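PDB 2C4E: sugar kinase MJ0406 from Methanococcus jannaschii, which catalyses ATP-dependent phosphorylation of a broad range of nucleosides, with inosine, guanosine and cytidine as the preferred substrates, using magnesium or manganese. Local coordinates for residues 46-49 with 50-54; 282-285 with 286-289; 254-258 with 259-263; 274-277 with 278-281; 127-131 with 132-136. All coordinates share one frame; numbering follows the deposited sequence.

Interaction 1 (46-49 with 50-54); sequences ANTA and VGIKK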
loop_
_atom_site.group_PDB
_atom_site.type_symbol
_atom_site.label_atom_id
_atom_site.label_comp_id
_atom_site.label_asym_id
_atom_site.label_seq_id
_atom_site.Cartn_x
_atom_site.Cartn_y
_atom_site.Cartn_z
ATOM N N ALA A 46 4.893 18.263 7.836
ATOM C CA ALA A 46 3.750 18.915 7.223
ATOM C C ALA A 46 2.591 19.052 8.206
ATOM O O ALA A 46 1.958 20.097 8.272
ATOM C CB ALA A 46 3.313 18.145 6.005
ATOM N N ASN A 47 2.305 18.005 8.961
ATOM C CA ASN A 47 1.256 18.052 9.979
ATOM C C ASN A 47 1.476 19.237 10.910
ATOM O O ASN A 47 0.572 20.022 11.195
ATOM C CB ASN A 47 1.267 16.783 10.826
ATOM C CG ASN A 47 0.792 15.558 10.053
ATOM O OD1 ASN A 47 0.185 15.683 8.993
ATOM N ND2 ASN A 47 1.075 14.379 10.584
ATOM N N THR A 48 2.699 19.351 11.379
ATOM C CA THR A 48 3.061 20.414 12.302
ATOM C C THR A 48 2.941 21.783 11.609
ATOM O O THR A 48 2.368 22.700 12.167
ATOM C CB THR A 48 4.470 20.177 12.873
ATOM O OG1 THR A 48 4.561 18.882 13.497
ATOM C CG2 THR A 48 4.757 21.131 14.010
ATOM N N ALA A 49 3.461 21.912 10.386
ATOM C CA ALA A 49 3.420 23.172 9.643
ATOM C C ALA A 49 2.011 23.633 9.391
ATOM O O ALA A 49 1.719 24.819 9.505
ATOM C CB ALA A 49 4.170 23.058 8.316
ATOM N N VAL A 50 1.142 22.698 9.023
ATOM C CA VAL A 50 -0.259 23.019 8.775
ATOM C C VAL A 50 -0.967 23.409 10.070
ATOM O O VAL A 50 -1.722 24.370 10.080
ATOM C CB VAL A 50 -0.986 21.864 8.038
ATOM C CG1 VAL A 50 -2.495 22.142 7.918
ATOM C CG2 VAL A 50 -0.404 21.674 6.664
ATOM N N GLY A 51 -0.716 22.686 11.160
ATOM C CA GLY A 51 -1.277 23.044 12.460
ATOM C C GLY A 51 -0.843 24.422 12.929
ATOM O O GLY A 51 -1.636 25.189 13.485
ATOM N N ILE A 52 0.424 24.742 12.705
ATOM C CA ILE A 52 0.973 26.049 13.080
ATOM C C ILE A 52 0.252 27.136 12.301
ATOM O O ILE A 52 -0.194 28.134 12.870
ATOM C CB ILE A 52 2.492 26.087 12.831
ATOM C CG1 ILE A 52 3.207 25.229 13.887
ATOM C CG2 ILE A 52 3.003 27.517 12.854
ATOM C CD1 ILE A 52 4.618 24.845 13.491
ATOM N N LYS A 53 0.093 26.919 11.000
ATOM C CA LYS A 53 -0.531 27.914 10.129
ATOM C C LYS A 53 -1.987 28.124 10.504
ATOM O O LYS A 53 -2.464 29.245 10.502
ATOM C CB LYS A 53 -0.408 27.515 8.663
ATOM C CG LYS A 53 -0.877 28.593 7.685
ATOM C CD LYS A 53 0.030 29.843 7.707
ATOM C CE LYS A 53 -0.406 30.856 6.675
ATOM N NZ LYS A 53 0.613 31.922 6.422
ATOM N N LYS A 54 -2.676 27.036 10.832
ATOM C CA LYS A 54 -4.077 27.097 11.242
ATOM C C LYS A 54 -4.246 27.919 12.517
ATOM O O LYS A 54 -5.271 28.570 12.688
ATOM C CB LYS A 54 -4.639 25.684 11.440
ATOM C CG LYS A 54 -5.173 25.047 10.152
ATOM C CD LYS A 54 -6.475 25.750 9.692
ATOM C CE LYS A 54 -7.726 24.851 9.721
ATOM N NZ LYS A 54 -8.834 25.472 10.504
#

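Interaction 2 (282-285 with 286-289); sequences GCQT and NLPT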
loop_
_atom_site.group_PDB
_atom_site.type_symbol
_atom_site.label_atom_id
_atom_site.label_comp_id
_atom_site.label_asym_id
_atom_site.label_seq_id
_atom_site.Cartn_x
_atom_site.Cartn_y
_atom_site.Cartn_z
ATOM N N GLY A 282 -7.396 11.434 9.921
ATOM C CA GLY A 282 -6.425 12.244 9.221
ATOM C C GLY A 282 -5.762 13.202 10.194
ATOM O O GLY A 282 -6.394 13.715 11.122
ATOM N N CYS A 283 -4.481 13.438 9.982
ATOM C CA CYS A 283 -3.690 14.251 10.905
ATOM C C CYS A 283 -3.946 15.739 10.761
ATOM O O CYS A 283 -3.642 16.509 11.676
ATOM C CB CYS A 283 -2.209 13.976 10.706
ATOM S SG CYS A 283 -1.709 12.312 11.149
ATOM N N GLN A 284 -4.493 16.156 9.628
ATOM C CA GLN A 284 -4.725 17.579 9.387
ATOM C C GLN A 284 -6.198 17.945 9.248
ATOM O O GLN A 284 -6.539 19.120 9.106
ATOM C CB GLN A 284 -3.959 18.029 8.145
ATOM C CG GLN A 284 -2.466 17.755 8.233
ATOM C CD GLN A 284 -1.734 18.063 6.948
ATOM O OE1 GLN A 284 -2.248 18.776 6.104
ATOM N NE2 GLN A 284 -0.525 17.535 6.804
ATOM N N THR A 285 -7.075 16.950 9.299
ATOM C CA THR A 285 -8.469 17.171 8.938
ATOM C C THR A 285 -9.230 18.092 9.896
ATOM O O THR A 285 -10.002 18.925 9.441
ATOM C CB THR A 285 -9.191 15.827 8.755
ATOM O OG1 THR A 285 -9.025 15.017 9.923
ATOM C CG2 THR A 285 -8.529 15.033 7.660
ATOM N N ASN A 286 -8.987 17.971 11.203
ATOM C CA ASN A 286 -9.705 18.771 12.201
ATOM C C ASN A 286 -8.773 19.674 12.996
ATOM O O ASN A 286 -8.950 19.852 14.202
ATOM C CB ASN A 286 -10.508 17.864 13.156
ATOM C CG ASN A 286 -11.669 18.591 13.834
ATOM O OD1 ASN A 286 -11.867 18.483 15.057
ATOM N ND2 ASN A 286 -12.446 19.326 13.049
ATOM N N LEU A 287 -7.798 20.263 12.306
ATOM C CA LEU A 287 -6.881 21.195 12.953
ATOM C C LEU A 287 -7.633 22.478 13.290
ATOM O O LEU A 287 -8.322 23.046 12.435
ATOM C CB LEU A 287 -5.661 21.475 12.069
ATOM C CG LEU A 287 -4.638 20.338 12.024
ATOM C CD1 LEU A 287 -3.649 20.563 10.897
ATOM C CD2 LEU A 287 -3.891 20.171 13.333
ATOM N N PRO A 288 -7.555 22.917 14.547
ATOM C CA PRO A 288 -8.329 24.077 14.988
ATOM C C PRO A 288 -7.656 25.432 14.740
ATOM O O PRO A 288 -6.438 25.521 14.553
ATOM C CB PRO A 288 -8.453 23.831 16.487
ATOM C CG PRO A 288 -7.138 23.203 16.837
ATOM C CD PRO A 288 -6.769 22.331 15.653
ATOM N N THR A 289 -8.470 26.481 14.778
ATOM C CA THR A 289 -7.979 27.849 14.807
ATOM C C THR A 289 -7.572 28.227 16.219
ATOM O O THR A 289 -7.946 27.564 17.183
ATOM C CB THR A 289 -9.056 28.833 14.366
ATOM O OG1 THR A 289 -10.187 28.752 15.252
ATOM C CG2 THR A 289 -9.601 28.493 12.986
HETATM O O HOH W 1 -8.096 15.325 12.468
#

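Interaction 3 (254-258 with 259-263); sequences LSAYV and KGYDL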
loop_
_atom_site.group_PDB
_atom_site.type_symbol
_atom_site.label_atom_id
_atom_site.label_comp_id
_atom_site.label_asym_id
_atom_site.label_seq_id
_atom_site.Cartn_x
_atom_site.Cartn_y
_atom_site.Cartn_z
ATOM N N LEU A 254 4.516 25.223 20.012
ATOM C CA LEU A 254 5.448 26.112 19.320
ATOM C C LEU A 254 4.757 27.387 18.819
ATOM O O LEU A 254 5.351 28.461 18.828
ATOM C CB LEU A 254 6.083 25.368 18.151
ATOM C CG LEU A 254 6.938 24.172 18.564
ATOM C CD1 LEU A 254 7.387 23.422 17.326
ATOM C CD2 LEU A 254 8.144 24.634 19.370
ATOM N N SER A 255 3.501 27.277 18.410
ATOM C CA SER A 255 2.739 28.453 17.986
ATOM C C SER A 255 2.550 29.420 19.153
ATOM O O SER A 255 2.729 30.636 19.021
ATOM C CB SER A 255 1.379 28.057 17.403
ATOM O OG SER A 255 1.527 27.333 16.186
ATOM N N ALA A 256 2.169 28.865 20.300
ATOM C CA ALA A 256 2.019 29.639 21.522
ATOM C C ALA A 256 3.334 30.268 21.916
ATOM O O ALA A 256 3.379 31.418 22.355
ATOM C CB ALA A 256 1.507 28.770 22.631
ATOM N N TYR A 257 4.429 29.537 21.736
ATOM C CA TYR A 257 5.715 30.094 22.089
ATOM C C TYR A 257 6.043 31.322 21.246
ATOM O O TYR A 257 6.438 32.377 21.794
ATOM C CB TYR A 257 6.828 29.047 22.010
ATOM C CG TYR A 257 8.096 29.590 22.581
ATOM C CD1 TYR A 257 8.347 29.501 23.936
ATOM C CD2 TYR A 257 9.018 30.251 21.780
ATOM C CE1 TYR A 257 9.509 30.030 24.487
ATOM C CE2 TYR A 257 10.176 30.767 22.313
ATOM C CZ TYR A 257 10.412 30.660 23.668
ATOM O OH TYR A 257 11.569 31.185 24.214
ATOM N N VAL A 258 5.866 31.214 19.931
ATOM C CA VAL A 258 6.116 32.328 19.015
ATOM C C VAL A 258 5.187 33.486 19.316
ATOM O O VAL A 258 5.570 34.675 19.180
ATOM C CB VAL A 258 6.013 31.873 17.528
ATOM C CG1 VAL A 258 5.984 33.073 16.552
ATOM C CG2 VAL A 258 7.175 30.949 17.222
ATOM N N LYS A 259 3.972 33.164 19.757
ATOM C CA LYS A 259 2.992 34.189 20.114
ATOM C C LYS A 259 3.286 34.836 21.479
ATOM O O LYS A 259 2.609 35.787 21.872
ATOM C CB LYS A 259 1.579 33.617 20.085
ATOM C CG LYS A 259 1.039 33.414 18.682
ATOM C CD LYS A 259 -0.323 32.751 18.676
ATOM C CE LYS A 259 -0.837 32.597 17.252
ATOM N NZ LYS A 259 -2.271 32.936 17.097
ATOM N N GLY A 260 4.277 34.320 22.202
ATOM C CA GLY A 260 4.859 35.021 23.341
ATOM C C GLY A 260 4.292 34.661 24.697
ATOM O O GLY A 260 4.390 35.434 25.651
ATOM N N TYR A 261 3.723 33.469 24.804
ATOM C CA TYR A 261 3.170 33.003 26.066
ATOM C C TYR A 261 4.218 32.217 26.854
ATOM O O TYR A 261 5.207 31.748 26.292
ATOM C CB TYR A 261 1.950 32.118 25.800
ATOM C CG TYR A 261 0.839 32.846 25.093
ATOM C CD1 TYR A 261 0.589 32.642 23.738
ATOM C CD2 TYR A 261 0.032 33.741 25.778
ATOM C CE1 TYR A 261 -0.422 33.324 23.085
ATOM C CE2 TYR A 261 -0.994 34.425 25.132
ATOM C CZ TYR A 261 -1.210 34.205 23.780
ATOM O OH TYR A 261 -2.235 34.848 23.124
ATOM N N ASP A 262 3.982 32.079 28.145
ATOM C CA ASP A 262 4.883 31.319 29.019
ATOM C C ASP A 262 4.735 29.818 28.731
ATOM O O ASP A 262 3.807 29.382 28.040
ATOM C CB ASP A 262 4.736 31.714 30.504
ATOM C CG ASP A 262 3.484 31.171 31.171
ATOM O OD1 ASP A 262 2.533 30.721 30.505
ATOM O OD2 ASP A 262 3.360 31.173 32.419
ATOM N N LEU A 263 5.700 29.030 29.193
ATOM C CA LEU A 263 5.738 27.632 28.782
ATOM C C LEU A 263 4.531 26.856 29.269
ATOM O O LEU A 263 4.056 25.965 28.575
ATOM C CB LEU A 263 7.036 26.961 29.235
ATOM C CG LEU A 263 8.280 27.521 28.532
ATOM C CD1 LEU A 263 9.542 26.881 29.072
ATOM C CD2 LEU A 263 8.269 27.370 27.025
HETATM O O HOH W 2 7.075 32.766 24.538
#

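Interaction 4 (274-277 with 278-281); sequences ASFV and VEAK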
loop_
_atom_site.group_PDB
_atom_site.type_symbol
_atom_site.label_atom_id
_atom_site.label_comp_id
_atom_site.label_asym_id
_atom_site.label_seq_id
_atom_site.Cartn_x
_atom_site.Cartn_y
_atom_site.Cartn_z
ATOM N N ALA A 274 -4.370 19.320 20.499
ATOM C CA ALA A 274 -4.411 17.874 20.322
ATOM C C ALA A 274 -5.799 17.306 20.525
ATOM O O ALA A 274 -6.152 16.298 19.908
ATOM C CB ALA A 274 -3.437 17.191 21.280
ATOM N N SER A 275 -6.587 17.952 21.384
ATOM C CA SER A 275 -7.941 17.494 21.678
ATOM C C SER A 275 -8.882 17.648 20.481
ATOM O O SER A 275 -9.882 16.940 20.399
ATOM C CB SER A 275 -8.509 18.221 22.906
ATOM O OG SER A 275 -8.926 19.543 22.600
ATOM N N PHE A 276 -8.573 18.569 19.563
ATOM C CA PHE A 276 -9.366 18.730 18.338
ATOM C C PHE A 276 -9.014 17.702 17.270
ATOM O O PHE A 276 -9.892 17.173 16.583
ATOM C CB PHE A 276 -9.171 20.118 17.733
ATOM C CG PHE A 276 -9.978 21.180 18.385
ATOM C CD1 PHE A 276 -9.407 22.018 19.336
ATOM C CD2 PHE A 276 -11.306 21.363 18.048
ATOM C CE1 PHE A 276 -10.162 23.001 19.943
ATOM C CE2 PHE A 276 -12.056 22.347 18.653
ATOM C CZ PHE A 276 -11.479 23.170 19.601
ATOM N N VAL A 277 -7.721 17.453 17.099
ATOM C CA VAL A 277 -7.260 16.650 15.968
ATOM C C VAL A 277 -7.707 15.202 16.101
ATOM O O VAL A 277 -8.059 14.561 15.112
ATOM C CB VAL A 277 -5.725 16.758 15.788
ATOM C CG1 VAL A 277 -5.251 15.898 14.628
ATOM C CG2 VAL A 277 -5.371 18.181 15.534
ATOM N N VAL A 278 -7.731 14.696 17.327
ATOM C CA VAL A 278 -8.195 13.332 17.579
ATOM C C VAL A 278 -9.679 13.084 17.277
ATOM O O VAL A 278 -10.122 11.937 17.310
ATOM C CB VAL A 278 -7.906 12.872 19.034
ATOM C CG1 VAL A 278 -6.422 12.831 19.290
ATOM C CG2 VAL A 278 -8.601 13.772 20.057
ATOM N N GLU A 279 -10.442 14.133 16.977
ATOM C CA GLU A 279 -11.881 13.995 16.732
ATOM C C GLU A 279 -12.240 13.562 15.308
ATOM O O GLU A 279 -13.413 13.307 15.020
ATOM C CB GLU A 279 -12.612 15.300 17.058
ATOM C CG GLU A 279 -12.410 15.769 18.486
ATOM C CD GLU A 279 -13.190 17.023 18.825
ATOM O OE1 GLU A 279 -13.799 17.638 17.919
ATOM O OE2 GLU A 279 -13.205 17.386 20.015
ATOM N N ALA A 280 -11.247 13.486 14.421
ATOM C CA ALA A 280 -11.478 13.073 13.032
ATOM C C ALA A 280 -10.309 12.283 12.463
ATOM O O ALA A 280 -9.188 12.341 12.981
ATOM C CB ALA A 280 -11.749 14.285 12.160
ATOM N N LYS A 281 -10.584 11.548 11.384
ATOM C CA LYS A 281 -9.565 10.760 10.711
ATOM C C LYS A 281 -8.698 11.665 9.860
ATOM O O LYS A 281 -9.203 12.533 9.152
ATOM C CB LYS A 281 -10.196 9.676 9.833
ATOM C CG LYS A 281 -11.023 8.660 10.607
ATOM C CD LYS A 281 -11.458 7.501 9.725
ATOM C CE LYS A 281 -12.344 6.524 10.485
ATOM N NZ LYS A 281 -12.342 5.167 9.869
#

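Interaction 5 (127-131 with 132-136); sequences PNFNT and EIVHI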
loop_
_atom_site.group_PDB
_atom_site.type_symbol
_atom_site.label_atom_id
_atom_site.label_comp_id
_atom_site.label_asym_id
_atom_site.label_seq_id
_atom_site.Cartn_x
_atom_site.Cartn_y
_atom_site.Cartn_z
ATOM N N PRO A 127 19.583 24.977 4.155
ATOM C CA PRO A 127 19.837 26.398 3.923
ATOM C C PRO A 127 19.967 27.110 5.250
ATOM O O PRO A 127 19.705 26.504 6.287
ATOM C CB PRO A 127 18.572 26.853 3.196
ATOM C CG PRO A 127 17.514 26.006 3.749
ATOM C CD PRO A 127 18.151 24.660 4.033
ATOM N N ASN A 128 20.379 28.377 5.225
ATOM C CA ASN A 128 20.201 29.222 6.386
ATOM C C ASN A 128 18.694 29.400 6.612
ATOM O O ASN A 128 17.903 29.468 5.664
ATOM C CB ASN A 128 20.902 30.574 6.223
ATOM C CG ASN A 128 22.422 30.448 6.224
ATOM O OD1 ASN A 128 23.085 30.753 5.229
ATOM N ND2 ASN A 128 22.980 29.981 7.345
ATOM N N PHE A 129 18.307 29.417 7.874
ATOM C CA PHE A 129 16.940 29.629 8.275
ATOM C C PHE A 129 16.851 31.009 8.881
ATOM O O PHE A 129 17.731 31.415 9.643
ATOM C CB PHE A 129 16.553 28.584 9.328
ATOM C CG PHE A 129 16.666 27.159 8.845
ATOM C CD1 PHE A 129 15.735 26.649 7.974
ATOM C CD2 PHE A 129 17.704 26.343 9.256
ATOM C CE1 PHE A 129 15.825 25.342 7.532
ATOM C CE2 PHE A 129 17.783 25.038 8.798
ATOM C CZ PHE A 129 16.830 24.554 7.952
ATOM N N ASN A 130 15.794 31.739 8.542
ATOM C CA ASN A 130 15.587 33.064 9.087
ATOM C C ASN A 130 14.398 33.122 10.023
ATOM O O ASN A 130 13.910 34.209 10.347
ATOM C CB ASN A 130 15.399 34.073 7.938
ATOM C CG ASN A 130 16.617 34.167 7.045
ATOM O OD1 ASN A 130 16.495 34.279 5.810
ATOM N ND2 ASN A 130 17.805 34.142 7.651
ATOM N N THR A 131 13.950 31.956 10.472
ATOM C CA THR A 131 12.784 31.841 11.334
ATOM C C THR A 131 13.138 31.846 12.822
ATOM O O THR A 131 14.267 31.592 13.204
ATOM C CB THR A 131 12.041 30.537 10.997
ATOM O OG1 THR A 131 12.984 29.457 10.877
ATOM C CG2 THR A 131 11.377 30.648 9.631
ATOM N N GLU A 132 12.153 32.133 13.664
ATOM C CA GLU A 132 12.373 32.116 15.108
ATOM C C GLU A 132 12.645 30.716 15.631
ATOM O O GLU A 132 13.429 30.563 16.550
ATOM C CB GLU A 132 11.185 32.712 15.847
ATOM C CG GLU A 132 11.252 34.229 15.841
ATOM C CD GLU A 132 10.036 34.915 16.395
ATOM O OE1 GLU A 132 9.287 34.294 17.179
ATOM O OE2 GLU A 132 9.867 36.108 16.052
ATOM N N ILE A 133 11.945 29.733 15.076
ATOM C CA ILE A 133 12.089 28.325 15.476
ATOM C C ILE A 133 12.251 27.450 14.258
ATOM O O ILE A 133 11.558 27.631 13.263
ATOM C CB ILE A 133 10.872 27.823 16.284
ATOM C CG1 ILE A 133 10.637 28.719 17.493
ATOM C CG2 ILE A 133 11.095 26.361 16.680
ATOM C CD1 ILE A 133 9.488 28.270 18.373
ATOM N N VAL A 134 13.201 26.531 14.325
ATOM C CA VAL A 134 13.333 25.464 13.359
ATOM C C VAL A 134 12.926 24.191 14.094
ATOM O O VAL A 134 13.606 23.758 15.037
ATOM C CB VAL A 134 14.785 25.372 12.842
ATOM C CG1 VAL A 134 14.978 24.148 12.003
ATOM C CG2 VAL A 134 15.135 26.645 12.067
ATOM N N HIS A 135 11.816 23.594 13.670
ATOM C CA HIS A 135 11.319 22.374 14.276
ATOM C C HIS A 135 11.652 21.196 13.378
ATOM O O HIS A 135 11.296 21.193 12.196
ATOM C CB HIS A 135 9.814 22.437 14.498
ATOM C CG HIS A 135 9.254 21.163 15.026
ATOM N ND1 HIS A 135 9.516 20.708 16.297
ATOM C CD2 HIS A 135 8.478 20.222 14.437
ATOM C CE1 HIS A 135 8.939 19.531 16.463
ATOM N NE2 HIS A 135 8.280 19.226 15.359
ATOM N N ILE A 136 12.327 20.216 13.971
ATOM C CA ILE A 136 12.904 19.075 13.291
ATOM C C ILE A 136 12.126 17.848 13.716
ATOM O O ILE A 136 12.237 17.378 14.840
ATOM C CB ILE A 136 14.373 18.926 13.653
ATOM C CG1 ILE A 136 15.117 20.167 13.173
ATOM C CG2 ILE A 136 14.937 17.649 12.994
ATOM C CD1 ILE A 136 16.559 20.279 13.654
#

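Interaction 1 (46-49 with 50-54)
Thr48 and Ile52 meet one turn apart on the last two turns of alpha-helix 44-54 in this ribokinase-fold enzyme. The methyl CG2 of Thr48 touches CD1 of Ile52 at 3.8 Å, and the two side chains cross obliquely. Ile52 carries CG1 beside its backbone N (chi1 -73°), which swings the longer branch back along the helix. CG1 of Ile52 then lies 3.2 Å from Thr48 O, the carbonyl that also accepts Ile52 N. Thr48 turns OG1 back to Ala44 O, leaving CG2 to meet Ile52. Beyond the helix, Ile52 packs on Ile8 and Cys10 of strand 7-11 and on Ala251 and Ser255 of helix 245-258. Cutting Ile52 back to alanine would probably leave Thr48 CG2 without its neighbour and open a gap between these elements. On another side, Val50 brings CG2 to 3.3 Å from Ala46 O. Asn47, a substrate-binding residue, faces away, with ND2 bonded to Asp247 and OD1 to Gln284. The backbone rungs are regular; Val50 N reaches Ala46 O at 2.8 Å. Ala49 O has two donors: Lys53 N at 3.0 Å, and the hydroxyl OG of Ser59.

Interaction 2 (282-285 with 286-289)
The flat amide of Gln284 is not what meets Leu287; the leucine methyl CD1 packs on the root of the glutamine chain. CD1 of Leu287 is 3.8 Å from CB of Gln284 and 4.0 Å from CG, and it comes closer still, to 3.5 Å, at Gln284 CA. Leu287 has its CG beside its own backbone N (chi1 -75°), which brings the branch over Gln284. The amide itself lies at the end of an extended chain. OE1 accepts from Tyr77 OH, while NE2 bonds Tyr74 OH and OD1 of Asn47. These three bonds fix how the buried amide plane is turned.

The backbone makes a type I beta turn from Gln284 to Leu287 without a clear bond between its ends. Leu287 N is buried with no partner in the model. Water 1 links the chain ahead of the turn to its middle, 2.7 Å from Gly282 O and 3.1 Å from Asn286 N. Thr285 OG1 bonds back to Lys281 O.

The loop joins helix 263-277 to helix 290-299. Leu287 sits between Val50 of helix 44-54 and Val277 of helix 263-277. Gln284 and Thr285 touch Tyr41 and Tyr40 of strand 33-42. Thr289 then caps helix 290-299 through a weak bond to Lys292 N.

Interaction 3 (254-258 with 259-263)
A Schellman motif ends helix 245-258 here, with Gly260 and Tyr261 bonding back to Ala256 and Tyr257. Tyr261 N gives an almost straight bond to Ala256 O (3.2 Å, 173°). Gly260 N lies 2.9 Å from Tyr257 O, approaching above the carbonyl plane, and makes a weak bond to Ala256 O. Gly260 has a positive phi (95°), at which a CB would jam against the preceding carbonyl.

Beside the motif, Tyr261 lays a ring edge against the helix end, with CD1 3.3 Å from Ala256 O and 4.1 Å from Ala256 CB. Tyr257 and Leu263 lie side by side and point the same way. CD2 of Leu263 reaches the edge of the Tyr257 ring, 3.8 Å from CD1. This joins the last turn of the helix to the first residue of helix 263-277. The Tyr257 ring also packs edge-to-face with Phe182. Lys259 runs past Ser255 O and sends its ammonium to Leu55 O and, as a cation-pi pair, to Trp290. Asp262 OD1 caps the next helix at Lys265 N. Water 2 closes the turn by donating to Tyr257 O and to Tyr261 O, at 2.8 Å each; it also sits over one face of the Tyr257 ring, offset toward the rim.

Interaction 4 (274-277 with 278-281)
Glu279 N donates to Phe276 O at 3.1 Å, coming from above the carbonyl plane. The carboxylate of Glu279 holds the strongest charge pair: OE2 makes a salt bridge with Arg296 NH1 of helix 290-299 and also accepts Gly237 N. OE2 comes within 3.4 Å of Ser275 O, another acceptor, and the nearby arginine probably eases the closeness of the two. Arg296 also bonds Ser275 OG and makes a cation-pi contact with Phe276. A glutamine at Glu279 would probably leave the Arg296 charge without its mate.

Two weak bonds follow. Val278 N bonds Ala274 O at 3.4 Å, the last rung of helix 263-277. Ala280 N bonds Val277 O at 3.4 Å and closes a type I beta turn after the helix. The backbone of Val278 also bonds to Ile240 and Asp241, so the turn lies against the start of the DPTGAGD sequence, this protein's form of the family's GAGD signature, from Asp241 to Asp247.

Val278 keeps CG1 beside its backbone N (chi1 -63°) and CG2 between N and the carbonyl carbon, placing both methyls on the helix end. CG2 is 3.4 Å from Ser275 O, and CG1 is 3.5 Å from Ala274 O. CG of Glu279 runs alongside, 3.4 Å from Ser275 O.

Interaction 5 (127-131 with 132-136)
Phe129 and Val134 form the tight part of this contact, their side chains crossing at about a right angle. CG2 of Val134 sits at the root of the phenylalanine, 3.6 Å from both CB and CG of Phe129. CG1 of Val134 lies over one face of the ring. Pro127 O covers the opposite face, 3.5 Å above the ring plane and offset toward the rim. The ring is therefore held between a methyl and a carbonyl. Phe129 keeps CG beside its backbone N (chi1 -60°), which sets the ring against Val134.

Thr131 packs next to this pair. Its OG1 lies 3.7 Å from Val134 CG2 and 3.3 Å from Ile133 O. The bond to Ile133 O is weak and not settled, and the stronger partner of this buried hydroxyl is Thr9 OG1.

The other side is looser. Asn128 and Asn130 are exposed, and Asn130 directs its side chain away from the strand. At Glu132 the chain turns a corner with helix-like backbone angles. Its extended side chain leads off from Thr131 toward a partly exposed position beside Val258.

Backbone bonds carry the chain into the main sheet: Ile133 pairs with Thr9, and Val134 with Leu156 and Ser158. Strand 131-136 thus lies between parallel strands 7-11 and 156-159. Helix 141-151 then connects it to strand 156-159, the beta-alpha-beta crossover on which the central sheet of the ribokinase fold is built.

Along the chain the order is interaction 1, 5, 3, 4, 2. Interaction 5 leads into the central sheet. Interactions 1 and 3, centres about 15 Å apart, lie on helices 44-54 and 245-258. Both helices touch strand 131-136 of interaction 5: Thr48 reaches His135, while Leu254 and Val258 meet His135 and Ile133. Interactions 4 and 2 follow directly on one another and are the closest pair, about 7 Å between centres; the end of helix 263-277 meets the following loop. Interactions 4 and 5 are farthest apart, about 27 Å between centres. The centres of interactions 1 and 2 are about 9 Å apart, and loop 282-289 touches helix 44-54. The C-terminal loop is thereby tied to the substrate site.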